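Mevalonate diphosphate decarboxylase (Legionella pneumophila, PDB 3LTO) probably catalyses the ATP-dependent decarboxylation of mevalonate 5-diphosphate to isopentenyl diphosphate, a step of isoprenoid biosynthesis. Local coordinates at residues K52-L58 against G92-S98; F114-K119 against Q139-S143; H178-I183 against N311-L315; E189-A195 against P252-I256. One frame throughout, in Å; residues are numbered along the deposited sequence.

Contact 1 (K52-L58 against G92-S98)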
loop_
_atom_site.group_PDB
_atom_site.type_symbol
_atom_site.label_atom_id
_atom_site.label_comp_id
_atom_site.label_asym_id
_atom_site.label_seq_id
_atom_site.Cartn_x
_atom_site.Cartn_y
_atom_site.Cartn_z
ATOM N N LYS A 52 23.504 -10.833 -21.602
ATOM C CA LYS A 52 22.342 -11.669 -21.345
ATOM C C LYS A 52 22.512 -12.700 -20.233
ATOM O O LYS A 52 23.542 -13.359 -20.118
ATOM C CB LYS A 52 21.924 -12.364 -22.640
ATOM C CG LYS A 52 21.458 -11.399 -23.722
ATOM C CD LYS A 52 20.196 -10.663 -23.299
ATOM C CE LYS A 52 19.618 -9.858 -24.451
ATOM N NZ LYS A 52 18.359 -9.167 -24.064
ATOM N N ASP A 53 21.475 -12.830 -19.416
ATOM C CA ASP A 53 21.484 -13.775 -18.311
ATOM C C ASP A 53 21.218 -15.196 -18.789
ATOM O O ASP A 53 20.623 -15.415 -19.845
ATOM C CB ASP A 53 20.419 -13.388 -17.292
ATOM C CG ASP A 53 20.509 -11.933 -16.889
ATOM O OD1 ASP A 53 21.626 -11.476 -16.569
ATOM O OD2 ASP A 53 19.463 -11.251 -16.888
ATOM N N ILE A 54 21.672 -16.164 -18.001
ATOM C CA ILE A 54 21.450 -17.568 -18.312
ATOM C C ILE A 54 20.978 -18.225 -17.030
ATOM O O ILE A 54 21.548 -17.987 -15.965
ATOM C CB ILE A 54 22.738 -18.268 -18.783
ATOM C CG1 ILE A 54 23.199 -17.679 -20.121
ATOM C CG2 ILE A 54 22.503 -19.756 -18.900
ATOM C CD1 ILE A 54 24.464 -18.316 -20.651
ATOM N N TRP A 55 19.933 -19.040 -17.133
ATOM C CA TRP A 55 19.387 -19.733 -15.973
ATOM C C TRP A 55 19.708 -21.222 -16.005
ATOM O O TRP A 55 19.332 -21.936 -16.940
ATOM C CB TRP A 55 17.873 -19.545 -15.900
ATOM C CG TRP A 55 17.262 -20.228 -14.714
ATOM C CD1 TRP A 55 17.601 -20.049 -13.407
ATOM C CD2 TRP A 55 16.196 -21.186 -14.725
ATOM N NE1 TRP A 55 16.814 -20.834 -12.600
ATOM C CE2 TRP A 55 15.941 -21.541 -13.381
ATOM C CE3 TRP A 55 15.432 -21.780 -15.738
ATOM C CZ2 TRP A 55 14.954 -22.462 -13.023
ATOM C CZ3 TRP A 55 14.448 -22.699 -15.378
ATOM C CH2 TRP A 55 14.220 -23.027 -14.030
ATOM N N GLU A 56 20.407 -21.686 -14.974
ATOM C CA GLU A 56 20.775 -23.087 -14.878
ATOM C C GLU A 56 20.390 -23.622 -13.517
ATOM O O GLU A 56 21.181 -23.584 -12.579
ATOM C CB GLU A 56 22.274 -23.255 -15.102
ATOM C CG GLU A 56 22.790 -24.670 -14.903
ATOM C CD GLU A 56 24.302 -24.738 -15.014
ATOM O OE1 GLU A 56 24.957 -23.782 -14.551
ATOM O OE2 GLU A 56 24.836 -25.740 -15.549
ATOM N N PRO A 57 19.154 -24.119 -13.385
ATOM C CA PRO A 57 18.714 -24.660 -12.098
ATOM C C PRO A 57 19.613 -25.845 -11.719
ATOM O O PRO A 57 20.118 -26.551 -12.594
ATOM C CB PRO A 57 17.273 -25.077 -12.381
ATOM C CG PRO A 57 17.337 -25.505 -13.828
ATOM C CD PRO A 57 18.163 -24.390 -14.442
ATOM N N LEU A 58 19.820 -26.049 -10.422
ATOM C CA LEU A 58 20.674 -27.130 -9.943
ATOM C C LEU A 58 19.966 -27.980 -8.902
ATOM O O LEU A 58 19.029 -27.516 -8.242
ATOM C CB LEU A 58 21.956 -26.558 -9.323
ATOM C CG LEU A 58 22.848 -25.627 -10.156
ATOM C CD1 LEU A 58 23.977 -25.099 -9.278
ATOM C CD2 LEU A 58 23.410 -26.371 -11.365
ATOM N N GLY A 92 25.249 -9.444 -18.054
ATOM C CA GLY A 92 24.533 -10.685 -17.810
ATOM C C GLY A 92 25.057 -11.469 -16.623
ATOM O O GLY A 92 26.174 -11.243 -16.163
ATOM N N PHE A 93 24.246 -12.400 -16.134
ATOM C CA PHE A 93 24.611 -13.231 -14.994
ATOM C C PHE A 93 24.226 -14.680 -15.249
ATOM O O PHE A 93 23.247 -14.955 -15.952
ATOM C CB PHE A 93 23.864 -12.774 -13.735
ATOM C CG PHE A 93 24.377 -11.497 -13.140
ATOM C CD1 PHE A 93 25.454 -11.511 -12.253
ATOM C CD2 PHE A 93 23.785 -10.277 -13.462
ATOM C CE1 PHE A 93 25.936 -10.322 -11.692
ATOM C CE2 PHE A 93 24.258 -9.083 -12.910
ATOM C CZ PHE A 93 25.338 -9.106 -12.021
ATOM N N LEU A 94 25.008 -15.598 -14.693
ATOM C CA LEU A 94 24.695 -17.010 -14.778
ATOM C C LEU A 94 23.892 -17.188 -13.494
ATOM O O LEU A 94 24.369 -16.851 -12.415
ATOM C CB LEU A 94 25.961 -17.872 -14.728
ATOM C CG LEU A 94 25.743 -19.383 -14.541
ATOM C CD1 LEU A 94 24.907 -19.937 -15.674
ATOM C CD2 LEU A 94 27.088 -20.102 -14.485
ATOM N N ILE A 95 22.662 -17.669 -13.611
ATOM C CA ILE A 95 21.807 -17.857 -12.444
ATOM C C ILE A 95 21.706 -19.332 -12.090
ATOM O O ILE A 95 21.272 -20.141 -12.900
ATOM C CB ILE A 95 20.376 -17.340 -12.713
ATOM C CG1 ILE A 95 20.441 -15.937 -13.313
ATOM C CG2 ILE A 95 19.565 -17.334 -11.414
ATOM C CD1 ILE A 95 19.114 -15.423 -13.814
ATOM N N GLN A 96 22.124 -19.679 -10.880
ATOM C CA GLN A 96 22.041 -21.056 -10.427
ATOM C C GLN A 96 21.161 -21.102 -9.181
ATOM O O GLN A 96 21.559 -20.675 -8.096
ATOM C CB GLN A 96 23.444 -21.607 -10.147
ATOM C CG GLN A 96 24.235 -21.888 -11.427
ATOM C CD GLN A 96 25.645 -22.368 -11.155
ATOM O OE1 GLN A 96 26.247 -23.060 -11.981
ATOM N NE2 GLN A 96 26.190 -21.987 -10.001
ATOM N N SER A 97 19.945 -21.606 -9.363
ATOM C CA SER A 97 18.971 -21.709 -8.285
ATOM C C SER A 97 18.868 -23.147 -7.786
ATOM O O SER A 97 19.149 -24.097 -8.525
ATOM C CB SER A 97 17.603 -21.237 -8.777
ATOM O OG SER A 97 17.189 -21.998 -9.901
ATOM N N SER A 98 18.454 -23.296 -6.534
ATOM C CA SER A 98 18.330 -24.609 -5.926
ATOM C C SER A 98 17.390 -24.558 -4.724
ATOM O O SER A 98 17.090 -23.478 -4.211
ATOM C CB SER A 98 19.712 -25.085 -5.481
ATOM O OG SER A 98 19.631 -26.359 -4.885
HETATM O O HOH W 1 17.312 -28.303 -5.941
#
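The indole of Trp55 presents its pyrrole edge to the neighbouring strand, where CB of Ile95 and CB of Ser97 lie in the ring plane. One face carries Pro57, two residues on, its CD 3.7 Å above the plane of the Trp55 ring and over the centre; the ring of Phe76, from helix 71-87, also meets the indole, its plane at about 60°. Because CG is anti to the backbone N (chi1 -179°), Trp55 NE1 can donate to Ser97 OG at 3.0 Å, the hydroxyl sitting slightly out of the indole plane. A second flat group, the Phe93 ring, has Asp53 OD1 near its plane at the edge and meets the ring of Tyr89.

They flank a short parallel pairing in which Ile54 lies opposite Leu94 and Trp55 opposite Ile95. The backbone bonds step between strands: Ile54 N to Phe93 O, Ile95 N to Ile54 O at 2.6 Å, Glu56 N to Ile95 O, and Leu58 N to Ser97 O at 2.8 Å. Trp55 and Ile95 face helix 71-87, which links the two strands in a beta-alpha-beta unit. On the reverse face, Ile54 CG2 touches Leu94 CD1 at 4.0 Å, and Leu58 CD1 rests on Gln96 CB at 3.6 Å.

Asp53 OD1 accepts from Phe93 N at 2.8 Å through its anti lone pair, and the same oxygen makes a salt bridge with Lys84. A carboxylate gripped by both an amide and an ammonium group would be expected to stay ionised, tying the residue just before strand 54-55 to strand 93-99 and to helix 71-87.

Contact 2 (F114-K119 against Q139-S143)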
loop_
_atom_site.group_PDB
_atom_site.type_symbol
_atom_site.label_atom_id
_atom_site.label_comp_id
_atom_site.label_asym_id
_atom_site.label_seq_id
_atom_site.Cartn_x
_atom_site.Cartn_y
_atom_site.Cartn_z
ATOM N N PHE A 114 11.992 -16.666 -6.050
ATOM C CA PHE A 114 12.010 -15.255 -6.410
ATOM C C PHE A 114 12.542 -14.388 -5.271
ATOM O O PHE A 114 13.256 -13.413 -5.515
ATOM C CB PHE A 114 10.612 -14.786 -6.855
ATOM C CG PHE A 114 10.265 -15.176 -8.278
ATOM C CD1 PHE A 114 9.718 -16.421 -8.565
ATOM C CD2 PHE A 114 10.534 -14.307 -9.335
ATOM C CE1 PHE A 114 9.450 -16.797 -9.880
ATOM C CE2 PHE A 114 10.269 -14.673 -10.654
ATOM C CZ PHE A 114 9.727 -15.922 -10.929
ATOM N N ALA A 115 12.213 -14.742 -4.030
ATOM C CA ALA A 115 12.717 -13.974 -2.887
ATOM C C ALA A 115 14.244 -14.083 -2.843
ATOM O O ALA A 115 14.937 -13.077 -2.658
ATOM C CB ALA A 115 12.116 -14.487 -1.581
ATOM N N ALA A 116 14.758 -15.302 -3.021
ATOM C CA ALA A 116 16.206 -15.557 -3.024
ATOM C C ALA A 116 16.881 -14.773 -4.153
ATOM O O ALA A 116 17.913 -14.146 -3.950
ATOM C CB ALA A 116 16.486 -17.052 -3.201
ATOM N N LEU A 117 16.299 -14.822 -5.347
ATOM C CA LEU A 117 16.855 -14.092 -6.475
ATOM C C LEU A 117 16.887 -12.596 -6.157
ATOM O O LEU A 117 17.872 -11.914 -6.434
ATOM C CB LEU A 117 16.017 -14.321 -7.742
ATOM C CG LEU A 117 16.444 -13.497 -8.967
ATOM C CD1 LEU A 117 17.932 -13.687 -9.236
ATOM C CD2 LEU A 117 15.632 -13.927 -10.182
ATOM N N THR A 118 15.804 -12.086 -5.580
ATOM C CA THR A 118 15.747 -10.673 -5.247
ATOM C C THR A 118 16.869 -10.296 -4.282
ATOM O O THR A 118 17.574 -9.312 -4.490
ATOM C CB THR A 118 14.402 -10.294 -4.601
ATOM O OG1 THR A 118 13.333 -10.563 -5.515
ATOM C CG2 THR A 118 14.400 -8.813 -4.238
ATOM N N LYS A 119 17.021 -11.088 -3.227
ATOM C CA LYS A 119 18.049 -10.850 -2.219
ATOM C C LYS A 119 19.457 -10.943 -2.793
ATOM O O LYS A 119 20.296 -10.073 -2.539
ATOM C CB LYS A 119 17.877 -11.845 -1.059
ATOM C CG LYS A 119 16.537 -11.683 -0.365
ATOM C CD LYS A 119 16.205 -12.826 0.585
ATOM C CE LYS A 119 17.000 -12.767 1.877
ATOM N NZ LYS A 119 16.461 -13.737 2.877
ATOM N N GLN A 139 12.909 -4.529 -0.902
ATOM C CA GLN A 139 13.224 -5.780 -1.569
ATOM C C GLN A 139 11.971 -6.619 -1.778
ATOM O O GLN A 139 11.809 -7.252 -2.815
ATOM C CB GLN A 139 14.261 -6.558 -0.755
ATOM C CG GLN A 139 15.676 -6.164 -1.084
ATOM C CD GLN A 139 16.689 -6.893 -0.244
ATOM O OE1 GLN A 139 17.241 -6.332 0.701
ATOM N NE2 GLN A 139 16.932 -8.159 -0.572
ATOM N N ALA A 140 11.091 -6.611 -0.783
ATOM C CA ALA A 140 9.849 -7.364 -0.858
ATOM C C ALA A 140 8.981 -6.801 -1.969
ATOM O O ALA A 140 8.397 -7.562 -2.739
ATOM C CB ALA A 140 9.099 -7.291 0.478
ATOM N N GLN A 141 8.907 -5.471 -2.046
ATOM C CA GLN A 141 8.099 -4.791 -3.057
ATOM C C GLN A 141 8.607 -5.197 -4.437
ATOM O O GLN A 141 7.822 -5.478 -5.341
ATOM C CB GLN A 141 8.186 -3.256 -2.894
ATOM C CG GLN A 141 9.443 -2.634 -3.527
ATOM C CD GLN A 141 9.732 -1.183 -3.123
ATOM O OE1 GLN A 141 10.728 -0.596 -3.573
ATOM N NE2 GLN A 141 8.874 -0.602 -2.277
ATOM N N LEU A 142 9.930 -5.238 -4.586
ATOM C CA LEU A 142 10.554 -5.614 -5.852
ATOM C C LEU A 142 10.239 -7.071 -6.176
ATOM O O LEU A 142 9.768 -7.392 -7.272
ATOM C CB LEU A 142 12.076 -5.431 -5.776
ATOM C CG LEU A 142 12.638 -4.006 -5.784
ATOM C CD1 LEU A 142 14.144 -4.049 -5.579
ATOM C CD2 LEU A 142 12.302 -3.335 -7.113
ATOM N N SER A 143 10.493 -7.949 -5.208
ATOM C CA SER A 143 10.249 -9.372 -5.391
ATOM C C SER A 143 8.786 -9.589 -5.762
ATOM O O SER A 143 8.449 -10.483 -6.532
ATOM C CB SER A 143 10.593 -10.124 -4.099
ATOM O OG SER A 143 10.729 -11.512 -4.336
#
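Thr118 and Ser143 meet where two helices of the N-terminal domain cross, in the fold shared by GHMP kinases and ribosomal protein S5 domain 2. The axes of the short helical segments 114-119 and 139-143 approach to 9.3 Å, with their directions 125° apart.

Polar contacts gather around one hydroxyl. Ser143 OG lies 3.0 Å from Thr118 OG1 and 3.4 Å from Phe114 O; either contact could be at most a weak bond, and which acceptor takes the proton is not settled. Firmer partners stand outside the pair: Ser143 OG bonds to Ser150 OG, and Thr118 OG1 bonds to NE2 of His79 on helix 71-87. The two hydroxyls thus belong to a small buried polar network threading between helices. Lys119, bent at chi3, carries its ammonium group off to a further polar partner, Gln6 O of strand 2-12.

Van der Waals contact accounts for the rest. The methyl CG2 of Thr118 comes down on the backbone of the other helix, 3.3 Å from Gln139 O, and grazes CB of Leu142. Beside it, the side chain of Gln139 runs across that of Lys119 at about a right angle, while the ring of Phe114 leaves the helix crossing to meet Phe76 edge-to-face.

The last kind of bond lies within helix 110-129. With OG1 beside the backbone N (chi1 -61°), Thr118 turns its hydroxyl back on the preceding helical turn, so that Phe114 O accepts twice, from Thr118 OG1 at 2.9 Å and from Thr118 N, the two donors arriving from opposite faces of the carbonyl plane.

Contact 3 (H178-I183 against N311-L315)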
loop_
_atom_site.group_PDB
_atom_site.type_symbol
_atom_site.label_atom_id
_atom_site.label_comp_id
_atom_site.label_asym_id
_atom_site.label_seq_id
_atom_site.Cartn_x
_atom_site.Cartn_y
_atom_site.Cartn_z
ATOM N N HIS A 178 5.390 -28.452 10.817
ATOM C CA HIS A 178 4.806 -28.466 9.475
ATOM C C HIS A 178 5.046 -29.774 8.727
ATOM O O HIS A 178 6.191 -30.161 8.491
ATOM C CB HIS A 178 5.368 -27.287 8.664
ATOM C CG HIS A 178 5.107 -27.370 7.187
ATOM N ND1 HIS A 178 3.842 -27.488 6.654
ATOM C CD2 HIS A 178 5.952 -27.297 6.130
ATOM C CE1 HIS A 178 3.918 -27.480 5.334
ATOM N NE2 HIS A 178 5.188 -27.364 4.992
ATOM N N GLN A 179 3.960 -30.451 8.361
ATOM C CA GLN A 179 4.039 -31.706 7.616
ATOM C C GLN A 179 3.238 -31.594 6.323
ATOM O O GLN A 179 2.207 -30.919 6.271
ATOM C CB GLN A 179 3.489 -32.875 8.440
ATOM C CG GLN A 179 4.168 -33.078 9.776
ATOM C CD GLN A 179 3.578 -34.246 10.552
ATOM O OE1 GLN A 179 2.362 -34.446 10.568
ATOM N NE2 GLN A 179 4.438 -35.014 11.209
ATOM N N VAL A 180 3.719 -32.271 5.284
ATOM C CA VAL A 180 3.062 -32.261 3.986
ATOM C C VAL A 180 2.731 -33.671 3.508
ATOM O O VAL A 180 3.615 -34.524 3.384
ATOM C CB VAL A 180 3.949 -31.596 2.912
ATOM C CG1 VAL A 180 3.155 -31.416 1.628
ATOM C CG2 VAL A 180 4.475 -30.263 3.420
ATOM N N ILE A 181 1.453 -33.915 3.253
ATOM C CA ILE A 181 1.029 -35.207 2.748
ATOM C C ILE A 181 1.142 -35.090 1.239
ATOM O O ILE A 181 0.362 -34.389 0.592
ATOM C CB ILE A 181 -0.421 -35.514 3.139
ATOM C CG1 ILE A 181 -0.517 -35.642 4.660
ATOM C CG2 ILE A 181 -0.888 -36.795 2.448
ATOM C CD1 ILE A 181 -1.919 -35.503 5.203
ATOM N N VAL A 182 2.141 -35.762 0.686
ATOM C CA VAL A 182 2.397 -35.716 -0.743
ATOM C C VAL A 182 1.485 -36.634 -1.529
ATOM O O VAL A 182 1.557 -37.851 -1.396
ATOM C CB VAL A 182 3.847 -36.113 -1.045
ATOM C CG1 VAL A 182 4.139 -35.944 -2.529
ATOM C CG2 VAL A 182 4.788 -35.285 -0.194
ATOM N N ILE A 183 0.624 -36.041 -2.348
ATOM C CA ILE A 183 -0.285 -36.802 -3.185
ATOM C C ILE A 183 0.200 -36.622 -4.620
ATOM O O ILE A 183 0.172 -35.516 -5.158
ATOM C CB ILE A 183 -1.730 -36.297 -3.023
ATOM C CG1 ILE A 183 -2.219 -36.610 -1.605
ATOM C CG2 ILE A 183 -2.626 -36.941 -4.058
ATOM C CD1 ILE A 183 -3.616 -36.129 -1.307
ATOM N N ASN A 311 0.034 -45.291 4.098
ATOM C CA ASN A 311 -1.013 -44.799 3.209
ATOM C C ASN A 311 -0.587 -43.643 2.321
ATOM O O ASN A 311 -0.936 -43.599 1.141
ATOM C CB ASN A 311 -2.223 -44.375 4.027
ATOM C CG ASN A 311 -2.698 -45.467 4.941
ATOM O OD1 ASN A 311 -2.822 -46.623 4.526
ATOM N ND2 ASN A 311 -2.975 -45.116 6.194
ATOM N N TYR A 312 0.155 -42.699 2.892
ATOM C CA TYR A 312 0.617 -41.544 2.136
ATOM C C TYR A 312 2.049 -41.226 2.491
ATOM O O TYR A 312 2.501 -41.510 3.599
ATOM C CB TYR A 312 -0.226 -40.306 2.450
ATOM C CG TYR A 312 -1.715 -40.469 2.262
ATOM C CD1 TYR A 312 -2.496 -41.098 3.228
ATOM C CD2 TYR A 312 -2.343 -39.995 1.113
ATOM C CE1 TYR A 312 -3.868 -41.251 3.056
ATOM C CE2 TYR A 312 -3.709 -40.139 0.927
ATOM C CZ TYR A 312 -4.470 -40.769 1.901
ATOM O OH TYR A 312 -5.828 -40.916 1.707
ATOM N N ASP A 313 2.772 -40.638 1.546
ATOM C CA ASP A 313 4.140 -40.246 1.825
ATOM C C ASP A 313 4.004 -38.941 2.582
ATOM O O ASP A 313 3.101 -38.154 2.298
ATOM C CB ASP A 313 4.938 -40.019 0.536
ATOM C CG ASP A 313 5.355 -41.316 -0.129
ATOM O OD1 ASP A 313 5.739 -42.266 0.593
ATOM O OD2 ASP A 313 5.314 -41.378 -1.375
ATOM N N VAL A 314 4.897 -38.712 3.538
ATOM C CA VAL A 314 4.860 -37.493 4.335
ATOM C C VAL A 314 6.219 -36.812 4.389
ATOM O O VAL A 314 7.251 -37.478 4.509
ATOM C CB VAL A 314 4.439 -37.786 5.785
ATOM C CG1 VAL A 314 4.261 -36.486 6.543
ATOM C CG2 VAL A 314 3.163 -38.601 5.805
ATOM N N LEU A 315 6.219 -35.486 4.301
ATOM C CA LEU A 315 7.457 -34.723 4.379
ATOM C C LEU A 315 7.481 -33.913 5.664
ATOM O O LEU A 315 6.390 -33.493 6.105
ATOM C CB LEU A 315 7.593 -33.780 3.187
ATOM C CG LEU A 315 8.606 -34.263 2.151
ATOM C CD1 LEU A 315 7.868 -34.807 0.936
ATOM C CD2 LEU A 315 9.537 -33.119 1.758
HETATM O O HOH W 2 0.974 -40.208 -0.598
#
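Val180 and Leu315 clasp each other through two backbone hydrogen bonds, Val180 N to Leu315 O at 3.0 Å and Leu315 N to Val180 O at 2.9 Å. The antiparallel pairing runs on through Ile181 opposite Val314, a non-hydrogen-bonded pair, to Val182 N, which donates to Asp313 O at 3.0 Å. There the strands part, and a water takes over: it donates to Val182 O at 2.6 Å and accepts from Asp313 N at 2.8 Å, bridging two backbone groups that do not bond directly.

Side chains join on both faces. With its CG2 anti to the backbone N, Ile181 lays that methyl against Tyr312 CB at 3.6 Å and on towards the near part of the ring, while Ile183 touches the same ring more loosely. On the other face Val182 CG2 approaches Leu315 CD1; the modelled separation is tighter than usual, and as Leu315 is the last residue built, its side-chain position is doubtful.

A second shell fixes these groups. Tyr312 OH bonds to Asn259 O, anchoring the far end of the ring, and Ile263 of helix 258-274 and Leu308 of helix 297-308 pack on Ile181. On the other flank, the strand carrying Val180 bonds to strand 288-292. As modelled, Leu315 also touches Pro102 and Ser105, a contact that shares the doubt over its side chain.

Strand 313-314 thereby forms one border of a four-stranded antiparallel sheet ordered 279-281, 288-292, 177-182, 313-314. Backed by helices, this order is that of the ferredoxin-like alpha/beta fold of the C-terminal domain of GHMP kinases.

Contact 4 (E189-A195 against P252-I256); sequences EIPSRVA and PFSYI
Tyr255 reaches from the loop between helices 228-247 and 258-274 to the turn that opens helix 192-198, joining two parts of the C-terminal domain of the GHMP kinase fold. From CB its ring leaves anti to the carbonyl carbon (chi1 -62°) and crosses the side chain of Glu189 at about a right angle. CD1 comes first, 3.9 Å from Glu189 OE1, the carboxylate standing nearly perpendicular to the ring; its other oxygen, OE2, bonds to Ser185 OG. One atom further, CE1 has Glu189 CG at the ring edge and Ile190 O, also in the ring plane, at 3.3 Å. The tip then settles between Ile190 and Ala195, with OH 3.2 Å from Ala195 CB.

Phe253 packs against the same two residues: its CD2 touches Ile190 CG1 at 3.8 Å, and Ala195 CB lies at the edge of its ring near CZ. Phe246 of helix 228-247 completes the aromatic cluster, meeting Tyr255 edge-to-face. Pro191 holds the N-cap position, so the phenol grips the chain just before the helix begins. Tyr255 OH donates to Ile190 O at 2.6 Å, from above the carbonyl plane, 43° out of it, and so away from either lone pair.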
loop_
_atom_site.group_PDB
_atom_site.type_symbol
_atom_site.label_atom_id
_atom_site.label_comp_id
_atom_site.label_asym_id
_atom_site.label_seq_id
_atom_site.Cartn_x
_atom_site.Cartn_y
_atom_site.Cartn_z
ATOM N N GLU A 189 -1.183 -31.924 -15.354
ATOM C CA GLU A 189 -1.576 -31.105 -14.207
ATOM C C GLU A 189 -1.423 -29.598 -14.437
ATOM O O GLU A 189 -0.370 -29.125 -14.857
ATOM C CB GLU A 189 -0.777 -31.515 -12.971
ATOM C CG GLU A 189 -1.059 -30.658 -11.750
ATOM C CD GLU A 189 -0.864 -31.410 -10.453
ATOM O OE1 GLU A 189 -1.696 -32.297 -10.137
ATOM O OE2 GLU A 189 0.125 -31.116 -9.753
ATOM N N ILE A 190 -2.482 -28.852 -14.138
ATOM C CA ILE A 190 -2.502 -27.402 -14.314
ATOM C C ILE A 190 -1.598 -26.670 -13.322
ATOM O O ILE A 190 -1.760 -26.802 -12.111
ATOM C CB ILE A 190 -3.921 -26.837 -14.125
ATOM C CG1 ILE A 190 -4.941 -27.680 -14.895
ATOM C CG2 ILE A 190 -3.956 -25.378 -14.571
ATOM C CD1 ILE A 190 -4.825 -27.604 -16.382
ATOM N N PRO A 191 -0.637 -25.878 -13.828
ATOM C CA PRO A 191 0.281 -25.126 -12.964
ATOM C C PRO A 191 -0.447 -24.079 -12.120
ATOM O O PRO A 191 -1.476 -23.537 -12.526
ATOM C CB PRO A 191 1.247 -24.482 -13.958
ATOM C CG PRO A 191 1.268 -25.458 -15.082
ATOM C CD PRO A 191 -0.192 -25.812 -15.231
ATOM N N SER A 192 0.103 -23.808 -10.945
ATOM C CA SER A 192 -0.461 -22.835 -10.022
ATOM C C SER A 192 -0.794 -21.529 -10.741
ATOM O O SER A 192 -1.890 -20.987 -10.599
ATOM C CB SER A 192 0.535 -22.571 -8.893
ATOM O OG SER A 192 0.022 -21.628 -7.976
ATOM N N ARG A 193 0.170 -21.043 -11.514
ATOM C CA ARG A 193 0.047 -19.813 -12.287
ATOM C C ARG A 193 -1.182 -19.823 -13.206
ATOM O O ARG A 193 -1.963 -18.875 -13.225
ATOM C CB ARG A 193 1.331 -19.626 -13.111
ATOM C CG ARG A 193 1.319 -18.500 -14.127
ATOM C CD ARG A 193 1.442 -17.147 -13.467
ATOM N NE ARG A 193 2.540 -17.103 -12.508
ATOM C CZ ARG A 193 2.966 -15.989 -11.924
ATOM N NH1 ARG A 193 2.389 -14.829 -12.213
ATOM N NH2 ARG A 193 3.950 -16.036 -11.037
ATOM N N VAL A 194 -1.341 -20.897 -13.971
ATOM C CA VAL A 194 -2.462 -21.032 -14.890
ATOM C C VAL A 194 -3.795 -21.199 -14.167
ATOM O O VAL A 194 -4.811 -20.650 -14.593
ATOM C CB VAL A 194 -2.251 -22.229 -15.851
ATOM C CG1 VAL A 194 -3.529 -22.501 -16.645
ATOM C CG2 VAL A 194 -1.109 -21.926 -16.810
ATOM N N ALA A 195 -3.791 -21.956 -13.071
ATOM C CA ALA A 195 -5.011 -22.184 -12.299
ATOM C C ALA A 195 -5.579 -20.847 -11.837
ATOM O O ALA A 195 -6.793 -20.643 -11.821
ATOM C CB ALA A 195 -4.709 -23.072 -11.087
ATOM N N PRO A 252 -13.979 -27.361 -15.759
ATOM C CA PRO A 252 -13.688 -27.930 -14.439
ATOM C C PRO A 252 -12.453 -28.823 -14.341
ATOM O O PRO A 252 -12.243 -29.713 -15.162
ATOM C CB PRO A 252 -14.966 -28.697 -14.111
ATOM C CG PRO A 252 -16.024 -27.843 -14.744
ATOM C CD PRO A 252 -15.412 -27.501 -16.084
ATOM N N PHE A 253 -11.627 -28.562 -13.332
ATOM C CA PHE A 253 -10.440 -29.369 -13.081
ATOM C C PHE A 253 -10.284 -29.431 -11.572
ATOM O O PHE A 253 -10.840 -28.603 -10.850
ATOM C CB PHE A 253 -9.183 -28.782 -13.742
ATOM C CG PHE A 253 -8.800 -27.416 -13.246
ATOM C CD1 PHE A 253 -9.467 -26.277 -13.697
ATOM C CD2 PHE A 253 -7.749 -27.263 -12.345
ATOM C CE1 PHE A 253 -9.089 -24.999 -13.256
ATOM C CE2 PHE A 253 -7.366 -25.989 -11.899
ATOM C CZ PHE A 253 -8.039 -24.858 -12.358
ATOM N N SER A 254 -9.549 -30.416 -11.081
ATOM C CA SER A 254 -9.395 -30.538 -9.644
ATOM C C SER A 254 -8.100 -31.217 -9.237
ATOM O O SER A 254 -7.687 -32.195 -9.859
ATOM C CB SER A 254 -10.584 -31.316 -9.075
ATOM O OG SER A 254 -10.427 -31.565 -7.692
ATOM N N TYR A 255 -7.461 -30.681 -8.197
ATOM C CA TYR A 255 -6.229 -31.257 -7.671
ATOM C C TYR A 255 -6.641 -32.270 -6.624
ATOM O O TYR A 255 -5.918 -33.223 -6.335
ATOM C CB TYR A 255 -5.365 -30.187 -7.007
ATOM C CG TYR A 255 -4.921 -29.105 -7.954
ATOM C CD1 TYR A 255 -3.957 -29.361 -8.929
ATOM C CD2 TYR A 255 -5.468 -27.828 -7.879
ATOM C CE1 TYR A 255 -3.548 -28.368 -9.804
ATOM C CE2 TYR A 255 -5.069 -26.828 -8.749
ATOM C CZ TYR A 255 -4.108 -27.104 -9.707
ATOM O OH TYR A 255 -3.716 -26.115 -10.561
ATOM N N ILE A 256 -7.817 -32.043 -6.050
ATOM C CA ILE A 256 -8.348 -32.931 -5.035
ATOM C C ILE A 256 -8.933 -34.147 -5.745
ATOM O O ILE A 256 -9.571 -34.018 -6.783
ATOM C CB ILE A 256 -9.449 -32.227 -4.205
ATOM C CG1 ILE A 256 -8.814 -31.156 -3.310
ATOM C CG2 ILE A 256 -10.246 -33.257 -3.380
ATOM C CD1 ILE A 256 -9.823 -30.178 -2.711
#

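In the fold
From the N terminus, the chain first closes on itself at contact 1, where strands 54-55 and 93-99 pair after the excursion through helix 71-87. Helix 110-129 follows directly, and contact 2 closes the next, shorter loop by bringing helix 136-144 back against it. These two lie in series within the N-terminal domain, their centres 16 Å apart. Contact 3 then spans most of the C-terminal domain, joining strand 177-182 to the end of the modelled chain. Nested inside its loop is contact 4, which fastens the start of helix 192-198 to the loop before helix 258-274. No two contacts cross, and none shares touching atoms with another.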